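Local coordinates for putative oxidoreductase FAD-binding subunit (Sulfolobus tokodaii, PDB 4ZOH), which probably serves as the FAD-binding subunit of a molybdopterin-dependent oxidoreductase complex, passing electrons between its partner subunits and an acceptor through the flavin, at residues F6-P11 with I50-R55; N67-G72 with I164-F169; D127-I132 with V140-S145. One frame throughout, in Å; residues are numbered along the deposited sequence.

Contact 1: F6-P11 with I50-R55; sequences FGYVIP and IVEIRR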
ATOM      1  N   PHE B   6     -20.137  15.798  18.249  1.00 27.32           N
ATOM      2  CA  PHE B   6     -20.555  16.374  19.466  1.00 26.85           C
ATOM      3  C   PHE B   6     -19.324  17.045  20.075  1.00 28.70           C
ATOM      4  O   PHE B   6     -18.183  16.701  19.721  1.00 30.77           O
ATOM      5  CB  PHE B   6     -21.179  15.312  20.397  1.00 28.05           C
ATOM      6  CG  PHE B   6     -20.291  14.093  20.649  1.00 30.36           C
ATOM      7  CD1 PHE B   6     -19.157  14.183  21.462  1.00 27.81           C
ATOM      8  CD2 PHE B   6     -20.603  12.843  20.041  1.00 30.54           C
ATOM      9  CE1 PHE B   6     -18.360  13.058  21.673  1.00 30.54           C
ATOM     10  CE2 PHE B   6     -19.823  11.707  20.272  1.00 29.86           C
ATOM     11  CZ  PHE B   6     -18.717  11.807  21.094  1.00 28.40           C
ATOM     12  N   GLY B   7     -19.548  18.037  20.941  1.00 28.24           N
ATOM     13  CA  GLY B   7     -18.485  18.641  21.684  1.00 29.35           C
ATOM     14  C   GLY B   7     -18.167  17.786  22.889  1.00 33.94           C
ATOM     15  O   GLY B   7     -18.908  16.872  23.217  1.00 40.46           O
ATOM     16  N   TYR B   8     -17.072  18.105  23.559  1.00 34.37           N
ATOM     17  CA  TYR B   8     -16.569  17.334  24.651  1.00 35.60           C
ATOM     18  C   TYR B   8     -15.959  18.257  25.687  1.00 39.30           C
ATOM     19  O   TYR B   8     -15.263  19.238  25.336  1.00 36.31           O
ATOM     20  CB  TYR B   8     -15.451  16.417  24.144  1.00 37.58           C
ATOM     21  CG  TYR B   8     -15.074  15.218  25.017  1.00 33.04           C
ATOM     22  CD1 TYR B   8     -15.802  14.026  24.937  1.00 31.42           C
ATOM     23  CD2 TYR B   8     -13.982  15.263  25.855  1.00 30.16           C
ATOM     24  CE1 TYR B   8     -15.436  12.906  25.680  1.00 31.98           C
ATOM     25  CE2 TYR B   8     -13.613  14.160  26.606  1.00 31.40           C
ATOM     26  CZ  TYR B   8     -14.364  12.992  26.497  1.00 31.18           C
ATOM     27  OH  TYR B   8     -14.026  11.896  27.197  1.00 33.55           O
ATOM     28  N   VAL B   9     -16.150  17.884  26.960  1.00 39.70           N
ATOM     29  CA  VAL B   9     -15.706  18.675  28.129  1.00 35.51           C
ATOM     30  C   VAL B   9     -14.923  17.786  29.048  1.00 36.18           C
ATOM     31  O   VAL B   9     -15.400  16.687  29.404  1.00 37.61           O
ATOM     32  CB  VAL B   9     -16.919  19.184  28.954  1.00 34.62           C
ATOM     33  CG1 VAL B   9     -16.479  20.099  30.087  1.00 36.90           C
ATOM     34  CG2 VAL B   9     -17.941  19.859  28.064  1.00 33.57           C
ATOM     35  N   ILE B  10     -13.744  18.255  29.435  1.00 36.19           N
ATOM     36  CA  ILE B  10     -12.924  17.584  30.425  1.00 44.17           C
ATOM     37  C   ILE B  10     -12.856  18.597  31.567  1.00 50.54           C
ATOM     38  O   ILE B  10     -12.051  19.518  31.504  1.00 47.31           O
ATOM     39  CB  ILE B  10     -11.482  17.268  29.936  1.00 42.58           C
ATOM     40  CG1 ILE B  10     -11.488  16.479  28.626  1.00 44.79           C
ATOM     41  CG2 ILE B  10     -10.683  16.542  31.041  1.00 38.04           C
ATOM     42  CD1 ILE B  10     -10.119  16.346  27.980  1.00 44.95           C
ATOM     43  N   PRO B  11     -13.728  18.452  32.586  1.00 52.83           N
ATOM     44  CA  PRO B  11     -13.759  19.388  33.713  1.00 48.14           C
ATOM     45  C   PRO B  11     -12.695  19.065  34.768  1.00 47.12           C
ATOM     46  O   PRO B  11     -12.345  17.906  34.936  1.00 49.55           O
ATOM     47  CB  PRO B  11     -15.173  19.206  34.255  1.00 51.51           C
ATOM     48  CG  PRO B  11     -15.502  17.788  33.953  1.00 56.32           C
ATOM     49  CD  PRO B  11     -14.799  17.444  32.673  1.00 53.90           C
ATOM     50  N   ILE B  50     -20.527  15.807  25.289  1.00 37.70           N
ATOM     51  CA  ILE B  50     -20.338  14.745  26.225  1.00 39.10           C
ATOM     52  C   ILE B  50     -19.401  15.325  27.298  1.00 36.36           C
ATOM     53  O   ILE B  50     -18.343  15.878  26.972  1.00 34.02           O
ATOM     54  CB  ILE B  50     -19.722  13.505  25.523  1.00 35.99           C
ATOM     55  CG1 ILE B  50     -20.711  12.845  24.552  1.00 37.08           C
ATOM     56  CG2 ILE B  50     -19.120  12.526  26.529  1.00 34.82           C
ATOM     57  CD1 ILE B  50     -22.056  12.462  25.131  1.00 38.08           C
ATOM     58  N   VAL B  51     -19.774  15.173  28.567  1.00 35.20           N
ATOM     59  CA  VAL B  51     -18.953  15.670  29.679  1.00 32.95           C
ATOM     60  C   VAL B  51     -18.256  14.484  30.352  1.00 35.55           C
ATOM     61  O   VAL B  51     -18.924  13.549  30.836  1.00 35.82           O
ATOM     62  CB  VAL B  51     -19.861  16.423  30.690  1.00 35.84           C
ATOM     63  CG1 VAL B  51     -19.088  16.975  31.879  1.00 29.71           C
ATOM     64  CG2 VAL B  51     -20.731  17.443  29.971  1.00 31.33           C
ATOM     65  N   GLU B  52     -16.930  14.538  30.437  1.00 31.15           N
ATOM     66  CA  GLU B  52     -16.180  13.381  30.939  1.00 37.08           C
ATOM     67  C   GLU B  52     -16.067  13.412  32.473  1.00 33.78           C
ATOM     68  O   GLU B  52     -15.425  14.280  33.014  1.00 32.75           O
ATOM     69  CB  GLU B  52     -14.793  13.226  30.233  1.00 32.79           C
ATOM     70  CG  GLU B  52     -13.945  12.097  30.786  1.00 31.36           C
ATOM     71  CD  GLU B  52     -12.563  11.987  30.180  1.00 33.36           C
ATOM     72  OE1 GLU B  52     -12.367  12.062  28.933  1.00 34.22           O
ATOM     73  OE2 GLU B  52     -11.652  11.779  30.963  1.00 34.96           O
ATOM     74  N   ILE B  53     -16.657  12.444  33.155  1.00 30.63           N
ATOM     75  CA  ILE B  53     -16.613  12.441  34.634  1.00 32.42           C
ATOM     76  C   ILE B  53     -15.668  11.395  35.150  1.00 34.39           C
ATOM     77  O   ILE B  53     -15.373  11.370  36.323  1.00 39.70           O
ATOM     78  CB  ILE B  53     -18.018  12.343  35.268  1.00 32.40           C
ATOM     79  CG1 ILE B  53     -18.699  11.001  34.930  1.00 35.75           C
ATOM     80  CG2 ILE B  53     -18.886  13.529  34.816  1.00 29.70           C
ATOM     81  CD1 ILE B  53     -19.864  10.679  35.864  1.00 34.29           C
ATOM     82  N   ARG B  54     -15.137  10.588  34.227  1.00 33.99           N
ATOM     83  CA  ARG B  54     -14.354   9.365  34.493  1.00 33.51           C
ATOM     84  C   ARG B  54     -13.144   9.576  35.353  1.00 32.40           C
ATOM     85  O   ARG B  54     -12.746   8.670  36.029  1.00 30.79           O
ATOM     86  CB  ARG B  54     -13.792   8.781  33.200  1.00 30.66           C
ATOM     87  CG  ARG B  54     -14.744   8.431  32.086  1.00 33.45           C
ATOM     88  CD  ARG B  54     -13.994   7.730  30.921  1.00 26.23           C
ATOM     89  NE  ARG B  54     -12.880   6.875  31.404  1.00 27.70           N
ATOM     90  CZ  ARG B  54     -13.019   5.613  31.817  1.00 28.67           C
ATOM     91  NH1 ARG B  54     -11.969   4.916  32.249  1.00 30.82           N
ATOM     92  NH2 ARG B  54     -14.225   5.056  31.812  1.00 29.69           N
ATOM     93  N   ARG B  55     -12.523  10.747  35.295  1.00 35.17           N
ATOM     94  CA  ARG B  55     -11.246  10.942  36.008  1.00 38.51           C
ATOM     95  C   ARG B  55     -11.412  11.407  37.459  1.00 38.59           C
ATOM     96  O   ARG B  55     -10.401  11.686  38.103  1.00 38.31           O
ATOM     97  CB  ARG B  55     -10.307  11.919  35.250  1.00 41.45           C
ATOM     98  CG  ARG B  55      -9.975  11.481  33.826  1.00 41.49           C
ATOM     99  CD  ARG B  55      -9.091  12.469  33.070  1.00 38.22           C
ATOM    100  NE  ARG B  55      -8.958  12.005  31.689  1.00 35.68           N
ATOM    101  CZ  ARG B  55      -7.988  11.210  31.249  1.00 35.14           C
ATOM    102  NH1 ARG B  55      -7.019  10.841  32.062  1.00 34.58           N
ATOM    103  NH2 ARG B  55      -7.956  10.816  29.962  1.00 35.44           N
TER

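Contact 2: N67-G72 with I164-F169; sequences NLYKIG and IQVPTF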
ATOM      1  N   ASN B  67     -23.234  -0.273  59.301  1.00 45.38           N
ATOM      2  CA  ASN B  67     -23.997  -1.342  58.664  1.00 54.89           C
ATOM      3  C   ASN B  67     -24.518  -0.874  57.256  1.00 52.54           C
ATOM      4  O   ASN B  67     -25.581  -1.306  56.755  1.00 50.26           O
ATOM      5  CB  ASN B  67     -25.138  -1.720  59.609  1.00 60.48           C
ATOM      6  CG  ASN B  67     -25.850  -0.491  60.168  1.00 77.52           C
ATOM      7  OD1 ASN B  67     -26.131   0.487  59.451  1.00 78.78           O
ATOM      8  ND2 ASN B  67     -26.121  -0.520  61.465  1.00 81.25           N
ATOM      9  N   LEU B  68     -23.770   0.045  56.645  1.00 47.84           N
ATOM     10  CA  LEU B  68     -23.952   0.418  55.244  1.00 46.51           C
ATOM     11  C   LEU B  68     -22.664   0.180  54.497  1.00 44.65           C
ATOM     12  O   LEU B  68     -21.594   0.469  55.009  1.00 40.58           O
ATOM     13  CB  LEU B  68     -24.349   1.873  55.126  1.00 44.07           C
ATOM     14  CG  LEU B  68     -25.833   2.144  54.866  1.00 50.45           C
ATOM     15  CD1 LEU B  68     -26.680   1.726  56.035  1.00 46.70           C
ATOM     16  CD2 LEU B  68     -26.047   3.632  54.573  1.00 51.98           C
ATOM     17  N   TYR B  69     -22.767  -0.392  53.307  1.00 39.44           N
ATOM     18  CA  TYR B  69     -21.747  -0.210  52.286  1.00 35.72           C
ATOM     19  C   TYR B  69     -22.074   1.037  51.473  1.00 37.57           C
ATOM     20  O   TYR B  69     -23.236   1.234  51.064  1.00 33.31           O
ATOM     21  CB  TYR B  69     -21.717  -1.382  51.357  1.00 37.54           C
ATOM     22  CG  TYR B  69     -21.137  -2.652  51.910  1.00 33.73           C
ATOM     23  CD1 TYR B  69     -19.769  -2.794  52.036  1.00 32.11           C
ATOM     24  CD2 TYR B  69     -21.982  -3.763  52.241  1.00 36.06           C
ATOM     25  CE1 TYR B  69     -19.214  -3.994  52.469  1.00 34.47           C
ATOM     26  CE2 TYR B  69     -21.446  -4.964  52.705  1.00 32.10           C
ATOM     27  CZ  TYR B  69     -20.071  -5.068  52.811  1.00 32.33           C
ATOM     28  OH  TYR B  69     -19.492  -6.207  53.256  1.00 35.03           O
ATOM     29  N   LYS B  70     -21.065   1.897  51.302  1.00 35.09           N
ATOM     30  CA  LYS B  70     -21.181   3.055  50.427  1.00 39.92           C
ATOM     31  C   LYS B  70     -20.278   2.818  49.212  1.00 38.88           C
ATOM     32  O   LYS B  70     -19.098   2.415  49.343  1.00 33.64           O
ATOM     33  CB  LYS B  70     -20.845   4.347  51.169  1.00 44.90           C
ATOM     34  CG  LYS B  70     -21.556   4.438  52.499  1.00 48.63           C
ATOM     35  CD  LYS B  70     -21.722   5.854  52.942  1.00 53.36           C
ATOM     36  CE  LYS B  70     -22.604   5.852  54.171  1.00 50.30           C
ATOM     37  NZ  LYS B  70     -22.774   7.246  54.606  1.00 50.08           N
ATOM     38  N   ILE B  71     -20.887   2.987  48.032  1.00 36.36           N
ATOM     39  CA  ILE B  71     -20.268   2.554  46.792  1.00 33.74           C
ATOM     40  C   ILE B  71     -20.196   3.765  45.909  1.00 29.63           C
ATOM     41  O   ILE B  71     -21.242   4.323  45.536  1.00 27.75           O
ATOM     42  CB  ILE B  71     -21.064   1.429  46.066  1.00 35.31           C
ATOM     43  CG1 ILE B  71     -21.231   0.227  46.963  1.00 32.90           C
ATOM     44  CG2 ILE B  71     -20.384   1.045  44.719  1.00 33.06           C
ATOM     45  CD1 ILE B  71     -22.552  -0.429  46.707  1.00 36.00           C
ATOM     46  N   GLY B  72     -18.981   4.161  45.543  1.00 29.47           N
ATOM     47  CA  GLY B  72     -18.856   5.330  44.645  1.00 27.46           C
ATOM     48  C   GLY B  72     -19.506   5.044  43.302  1.00 29.91           C
ATOM     49  O   GLY B  72     -19.355   3.930  42.783  1.00 30.52           O
ATOM     50  N   ILE B 164     -24.031   4.863  45.784  1.00 34.92           N
ATOM     51  CA  ILE B 164     -25.067   3.890  46.039  1.00 36.18           C
ATOM     52  C   ILE B 164     -24.792   3.368  47.435  1.00 35.41           C
ATOM     53  O   ILE B 164     -23.592   3.065  47.784  1.00 32.41           O
ATOM     54  CB  ILE B 164     -25.103   2.724  44.991  1.00 33.70           C
ATOM     55  CG1 ILE B 164     -25.575   3.204  43.604  1.00 32.09           C
ATOM     56  CG2 ILE B 164     -26.153   1.682  45.400  1.00 33.59           C
ATOM     57  CD1 ILE B 164     -24.645   4.170  42.871  1.00 41.20           C
ATOM     58  N   GLN B 165     -25.881   3.328  48.235  1.00 34.52           N
ATOM     59  CA  GLN B 165     -25.875   2.743  49.637  1.00 32.80           C
ATOM     60  C   GLN B 165     -26.771   1.518  49.790  1.00 32.10           C
ATOM     61  O   GLN B 165     -27.920   1.468  49.297  1.00 33.95           O
ATOM     62  CB  GLN B 165     -26.376   3.788  50.615  1.00 34.56           C
ATOM     63  CG  GLN B 165     -25.425   4.958  50.859  1.00 39.57           C
ATOM     64  CD  GLN B 165     -26.210   6.131  51.391  1.00 40.00           C
ATOM     65  OE1 GLN B 165     -27.216   5.928  52.084  1.00 38.52           O
ATOM     66  NE2 GLN B 165     -25.805   7.355  51.040  1.00 36.22           N
ATOM     67  N   VAL B 166     -26.234   0.514  50.453  1.00 38.62           N
ATOM     68  CA  VAL B 166     -26.953  -0.732  50.721  1.00 35.44           C
ATOM     69  C   VAL B 166     -26.615  -1.167  52.166  1.00 39.55           C
ATOM     70  O   VAL B 166     -25.507  -0.889  52.649  1.00 37.80           O
ATOM     71  CB  VAL B 166     -26.558  -1.867  49.717  1.00 33.02           C
ATOM     72  CG1 VAL B 166     -27.082  -1.573  48.293  1.00 35.66           C
ATOM     73  CG2 VAL B 166     -25.066  -2.194  49.750  1.00 30.13           C
ATOM     74  N   PRO B 167     -27.546  -1.877  52.853  1.00 38.59           N
ATOM     75  CA  PRO B 167     -27.208  -2.460  54.161  1.00 35.24           C
ATOM     76  C   PRO B 167     -26.121  -3.521  53.969  1.00 37.25           C
ATOM     77  O   PRO B 167     -25.900  -3.999  52.841  1.00 37.28           O
ATOM     78  CB  PRO B 167     -28.530  -3.120  54.601  1.00 36.22           C
ATOM     79  CG  PRO B 167     -29.595  -2.403  53.817  1.00 40.19           C
ATOM     80  CD  PRO B 167     -28.953  -2.135  52.475  1.00 41.40           C
ATOM     81  N   THR B 168     -25.463  -3.932  55.047  1.00 36.32           N
ATOM     82  CA  THR B 168     -24.354  -4.883  54.937  1.00 35.13           C
ATOM     83  C   THR B 168     -24.706  -6.363  54.878  1.00 35.43           C
ATOM     84  O   THR B 168     -23.844  -7.190  54.539  1.00 30.69           O
ATOM     85  CB  THR B 168     -23.323  -4.701  56.048  1.00 35.38           C
ATOM     86  OG1 THR B 168     -24.017  -4.600  57.277  1.00 34.55           O
ATOM     87  CG2 THR B 168     -22.581  -3.443  55.818  1.00 34.29           C
ATOM     88  N   PHE B 169     -25.962  -6.687  55.225  1.00 36.79           N
ATOM     89  CA  PHE B 169     -26.525  -8.068  55.198  1.00 31.78           C
ATOM     90  C   PHE B 169     -25.623  -9.150  55.734  1.00 31.01           C
ATOM     91  O   PHE B 169     -25.541 -10.227  55.120  1.00 33.09           O
ATOM     92  CB  PHE B 169     -27.015  -8.443  53.795  1.00 30.20           C
ATOM     93  CG  PHE B 169     -28.065  -7.523  53.269  1.00 32.32           C
ATOM     94  CD1 PHE B 169     -29.393  -7.671  53.665  1.00 30.98           C
ATOM     95  CD2 PHE B 169     -27.727  -6.507  52.381  1.00 31.39           C
ATOM     96  CE1 PHE B 169     -30.353  -6.792  53.197  1.00 30.42           C
ATOM     97  CE2 PHE B 169     -28.678  -5.644  51.880  1.00 30.51           C
ATOM     98  CZ  PHE B 169     -29.995  -5.784  52.303  1.00 34.80           C
TER

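Contact 3: D127-I132 with V140-S145; sequences DAKVKI and VVNFKS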
ATOM      1  N   ASP B 127     -33.179  -2.798  49.250  1.00 29.17           N
ATOM      2  CA  ASP B 127     -33.587  -1.417  49.682  1.00 37.45           C
ATOM      3  C   ASP B 127     -32.405  -0.438  49.588  1.00 41.12           C
ATOM      4  O   ASP B 127     -32.183   0.419  50.471  1.00 37.28           O
ATOM      5  CB  ASP B 127     -34.262  -1.308  51.091  1.00 35.35           C
ATOM      6  CG  ASP B 127     -35.312  -2.395  51.365  1.00 38.24           C
ATOM      7  OD1 ASP B 127     -36.220  -2.594  50.529  1.00 35.52           O
ATOM      8  OD2 ASP B 127     -35.190  -3.079  52.419  1.00 39.66           O
ATOM      9  N   ALA B 128     -31.640  -0.585  48.496  1.00 42.64           N
ATOM     10  CA  ALA B 128     -30.565   0.334  48.161  1.00 36.08           C
ATOM     11  C   ALA B 128     -31.045   1.784  48.151  1.00 37.27           C
ATOM     12  O   ALA B 128     -32.249   2.055  47.855  1.00 34.88           O
ATOM     13  CB  ALA B 128     -30.006  -0.016  46.796  1.00 37.05           C
ATOM     14  N   LYS B 129     -30.105   2.708  48.443  1.00 32.87           N
ATOM     15  CA  LYS B 129     -30.359   4.150  48.219  1.00 40.50           C
ATOM     16  C   LYS B 129     -29.298   4.823  47.322  1.00 37.98           C
ATOM     17  O   LYS B 129     -28.117   4.458  47.358  1.00 37.82           O
ATOM     18  CB  LYS B 129     -30.369   4.912  49.558  1.00 40.92           C
ATOM     19  CG  LYS B 129     -31.457   4.517  50.546  1.00 49.07           C
ATOM     20  CD  LYS B 129     -31.351   5.374  51.828  1.00 47.59           C
ATOM     21  CE  LYS B 129     -32.295   4.901  52.934  1.00 49.54           C
ATOM     22  NZ  LYS B 129     -33.665   4.641  52.402  1.00 52.02           N
ATOM     23  N   VAL B 130     -29.738   5.891  46.648  1.00 38.81           N
ATOM     24  CA  VAL B 130     -29.004   6.611  45.610  1.00 36.84           C
ATOM     25  C   VAL B 130     -28.738   8.031  46.114  1.00 43.97           C
ATOM     26  O   VAL B 130     -29.680   8.794  46.341  1.00 40.72           O
ATOM     27  CB  VAL B 130     -29.778   6.656  44.274  1.00 34.42           C
ATOM     28  CG1 VAL B 130     -28.913   7.256  43.149  1.00 34.69           C
ATOM     29  CG2 VAL B 130     -30.306   5.262  43.870  1.00 31.49           C
ATOM     30  N   LYS B 131     -27.459   8.357  46.351  1.00 43.82           N
ATOM     31  CA  LYS B 131     -27.083   9.724  46.661  1.00 42.71           C
ATOM     32  C   LYS B 131     -26.936  10.446  45.323  1.00 43.28           C
ATOM     33  O   LYS B 131     -26.185   9.998  44.454  1.00 48.90           O
ATOM     34  CB  LYS B 131     -25.798   9.782  47.493  1.00 42.43           C
ATOM     35  CG  LYS B 131     -25.307  11.201  47.833  1.00 39.01           C
ATOM     36  CD  LYS B 131     -24.115  11.162  48.768  1.00 46.12           C
ATOM     37  CE  LYS B 131     -24.510  10.725  50.194  1.00 58.83           C
ATOM     38  NZ  LYS B 131     -23.358  10.551  51.146  1.00 59.01           N
ATOM     39  N   ILE B 132     -27.682  11.542  45.170  1.00 41.95           N
ATOM     40  CA  ILE B 132     -27.697  12.382  43.976  1.00 39.93           C
ATOM     41  C   ILE B 132     -27.060  13.711  44.320  1.00 45.41           C
ATOM     42  O   ILE B 132     -27.469  14.340  45.293  1.00 49.64           O
ATOM     43  CB  ILE B 132     -29.133  12.596  43.466  1.00 37.00           C
ATOM     44  CG1 ILE B 132     -29.787  11.249  43.179  1.00 37.27           C
ATOM     45  CG2 ILE B 132     -29.138  13.513  42.249  1.00 39.56           C
ATOM     46  CD1 ILE B 132     -31.269  11.304  42.830  1.00 41.33           C
ATOM     47  N   VAL B 140     -30.748  12.152  48.934  1.00 48.06           N
ATOM     48  CA  VAL B 140     -30.702  10.682  49.060  1.00 48.52           C
ATOM     49  C   VAL B 140     -32.126  10.212  48.843  1.00 47.30           C
ATOM     50  O   VAL B 140     -33.057  10.758  49.423  1.00 52.40           O
ATOM     51  CB  VAL B 140     -30.059  10.186  50.393  1.00 43.15           C
ATOM     52  CG1 VAL B 140     -29.861   8.675  50.396  1.00 48.15           C
ATOM     53  CG2 VAL B 140     -28.723  10.839  50.624  1.00 34.95           C
ATOM     54  N   VAL B 141     -32.309   9.286  47.912  1.00 47.01           N
ATOM     55  CA  VAL B 141     -33.638   8.752  47.621  1.00 41.35           C
ATOM     56  C   VAL B 141     -33.552   7.224  47.675  1.00 41.23           C
ATOM     57  O   VAL B 141     -32.462   6.654  47.657  1.00 42.28           O
ATOM     58  CB  VAL B 141     -34.213   9.254  46.278  1.00 40.23           C
ATOM     59  CG1 VAL B 141     -34.431  10.766  46.294  1.00 37.73           C
ATOM     60  CG2 VAL B 141     -33.317   8.835  45.123  1.00 40.97           C
ATOM     61  N   ASN B 142     -34.706   6.575  47.745  1.00 45.48           N
ATOM     62  CA  ASN B 142     -34.807   5.113  47.763  1.00 42.90           C
ATOM     63  C   ASN B 142     -34.700   4.617  46.347  1.00 40.42           C
ATOM     64  O   ASN B 142     -35.299   5.249  45.432  1.00 38.46           O
ATOM     65  CB  ASN B 142     -36.175   4.678  48.322  1.00 44.25           C
ATOM     66  CG  ASN B 142     -36.268   4.876  49.815  1.00 45.53           C
ATOM     67  OD1 ASN B 142     -35.402   4.426  50.575  1.00 46.18           O
ATOM     68  ND2 ASN B 142     -37.300   5.585  50.239  1.00 49.11           N
ATOM     69  N   PHE B 143     -33.982   3.492  46.166  1.00 37.40           N
ATOM     70  CA  PHE B 143     -33.811   2.960  44.799  1.00 41.70           C
ATOM     71  C   PHE B 143     -35.180   2.897  44.130  1.00 42.83           C
ATOM     72  O   PHE B 143     -35.292   3.261  42.935  1.00 42.73           O
ATOM     73  CB  PHE B 143     -33.034   1.609  44.677  1.00 41.18           C
ATOM     74  CG  PHE B 143     -32.904   1.138  43.247  1.00 42.93           C
ATOM     75  CD1 PHE B 143     -31.966   1.736  42.380  1.00 41.00           C
ATOM     76  CD2 PHE B 143     -33.765   0.168  42.731  1.00 41.47           C
ATOM     77  CE1 PHE B 143     -31.896   1.356  41.041  1.00 40.81           C
ATOM     78  CE2 PHE B 143     -33.697  -0.235  41.407  1.00 43.51           C
ATOM     79  CZ  PHE B 143     -32.756   0.364  40.554  1.00 43.58           C
ATOM     80  N   LYS B 144     -36.223   2.518  44.896  1.00 39.50           N
ATOM     81  CA  LYS B 144     -37.541   2.306  44.293  1.00 44.67           C
ATOM     82  C   LYS B 144     -38.111   3.541  43.635  1.00 42.61           C
ATOM     83  O   LYS B 144     -38.748   3.447  42.574  1.00 41.45           O
ATOM     84  CB  LYS B 144     -38.587   1.714  45.257  1.00 45.22           C
ATOM     85  CG  LYS B 144     -39.879   1.403  44.500  1.00 37.96           C
ATOM     86  CD  LYS B 144     -41.058   1.185  45.426  1.00 43.14           C
ATOM     87  CE  LYS B 144     -42.208   0.589  44.657  1.00 39.73           C
ATOM     88  NZ  LYS B 144     -43.104  -0.051  45.654  1.00 54.55           N
ATOM     89  N   SER B 145     -37.882   4.688  44.262  1.00 41.96           N
ATOM     90  CA  SER B 145     -38.386   5.953  43.753  1.00 45.98           C
ATOM     91  C   SER B 145     -37.494   6.524  42.663  1.00 43.52           C
ATOM     92  O   SER B 145     -37.975   7.288  41.823  1.00 41.31           O
ATOM     93  CB  SER B 145     -38.493   6.978  44.890  1.00 48.42           C
ATOM     94  OG  SER B 145     -39.108   6.396  46.034  1.00 57.70           O
TER
HETATM   95  O   HOH W   1     -34.747   1.861  49.343  1.00 48.16           O

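Contact 1: F6-P11 with I50-R55
The Phe6 ring is covered on one face by Ile50, whose CG1 sits 3.9 Å from the ring centroid and 20° off the normal, a CH-pi contact shifted toward the CD1-CE1 side of the rim. The Tyr8 ring, two residues further along the chain, meets Ile50 obliquely, with CE1 3.8 Å from Ile50 CG2. The Ile50 side chain thus divides its two branches between two aromatic rings. At the edge of the Tyr8 ring, in its plane, lies OE1 of Glu52, which accepts the phenol proton. The Tyr8 OH to Glu52 OE1 distance is modelled at 2.4 Å, so short that its exact value is doubtful. The carboxylate is turned 73° against the ring. Glu52 reaches it with CG anti to its backbone N (chi1 176°) and an extended chain, while its other oxygen, OE2, forms a salt bridge with Arg55 NE at 2.8 Å. One carboxylate therefore joins the phenol to the turn that follows the strand. On the opposite face of the sheet Val9 and Val51 lie side by side, and Pro11 CG approaches Val51 CG1 at 4.2 Å, under helix 14-23. The backbones are paired in parallel, Ile50 N to Gly7 O, Val9 N to Ile50 O and Glu52 N to Val9 O. The outer edge of strand 7-10 pairs in turn with a strand of another protein chain, so the sheet runs on across the subunit interface. Strand 49-52 lies between 7-10 and 28-30, the 1-3-2 order left by helical crossovers. This small parallel beta-alpha-beta unit is characteristic of the N-terminal part of FAD-binding domains in the molybdopterin dehydrogenase family, and here Ile53, just beyond the central strand, touches the bound FAD.

Contact 2: N67-G72 with I164-F169
Tyr69 and Thr168 cross at about a right angle near one end of an antiparallel strand pair, part of the five-stranded sheet of the FAD-binding domain. The methyl CG2 of Thr168 lies over one face of the Tyr69 ring, 4.0 Å from its centroid, as a CH-pi contact. With chi1 at 47°, Thr168 OG1 stands between the backbone N and carbonyl carbon, which turns CG2 to the ring; OG1 itself binds a PEG molecule, probably from the crystallisation liquor. Pro167 O comes to the ring edge in its plane. On this same sheet face, Tyr69 CB rests 3.8 Å from Val166 CG2, and Ile71 CD1 packs against the same methyl and against Ile164 CG2, beneath helices 106-112 and 119-125. The other face carries Lys70 and Gln165, whose CG atoms approach each other; their polar ends are held by neighbours, Lys70 NZ by Asp65 and Gln165 NE2 by Glu163. Tyr69 with Val166 and Ile71 with Ile164 are hydrogen-bonded pairs, each closed by two backbone bonds. Ile71 N to Ile164 O, at 2.7 Å, is the shortest of these. Beyond the non-hydrogen-bonded pair of Leu68 and Pro167, the ladder ends in a weak bond from Thr168 N to Asn67 O. Leu68 slants across Gln165 instead, its CD2 lying 3.6 Å from Gln165 OE1.

Contact 3: D127-I132 with V140-S145
Ala128 lays its CB 4.0 Å from Phe143 CB, while its carbonyl oxygen takes the N-H of Phe143 at the start of helix 143-146 (Ala128 O to Phe143 N, 2.8 Å). The same oxygen accepts a proton from a water that also donates to Asn142 OD1. Lys129 follows, running side by side with Asn142; a bend at its last torsion (chi4 -46°) brings NZ to a doubtfully short 2.5 Å from Asn142 OD1, and Val140 CG1 crosses its aliphatic stem. Val130 forms the hydrogen-bonded pair with Val141, one backbone bond in each direction, and its CG2 touches the edge of the Phe143 ring at CD1 (4.2 Å). Lys131 sends its ammonium to Glu163 on the neighbouring strand, its CE passing Val140 CG2. Ile132 closes the row with CD1 against Val141 CG2, 3.9 Å away. The arrangement is a beta hairpin whose returning strand leads straight into a short helix. Val130, Val141 and Phe143 pack in apolar contact, while polar groups gather round the water at the start of the helix, which bridges the residue before strand 129-134 to the N-cap residue Asn142.

In the fold
From the N terminus, contact 1 comes first: it closes a span of 38 residues, mostly helical where structured, and is complete before contact 2 opens at Asn67. Contact 2 closes a far longer loop, 91 residues between its segments, and the hairpin of contact 3 forms within it. Contacts 2 and 3 share a sheet, because strands 160-167 and 129-134 are neighbours; Lys129 N probably bonds Gln165 O. Contact 1 stands apart, its centre 28 Å from that of contact 2, in the separate parallel sheet. It reaches the FAD through Ile53, while the side chains of Ile164 in contact 2 and Ile132 in contact 3 each lie about 7 Å from it. From contact 3, Asp127 forms salt bridges to Arg206 and Arg218, tying in the C-terminal antiparallel sheet.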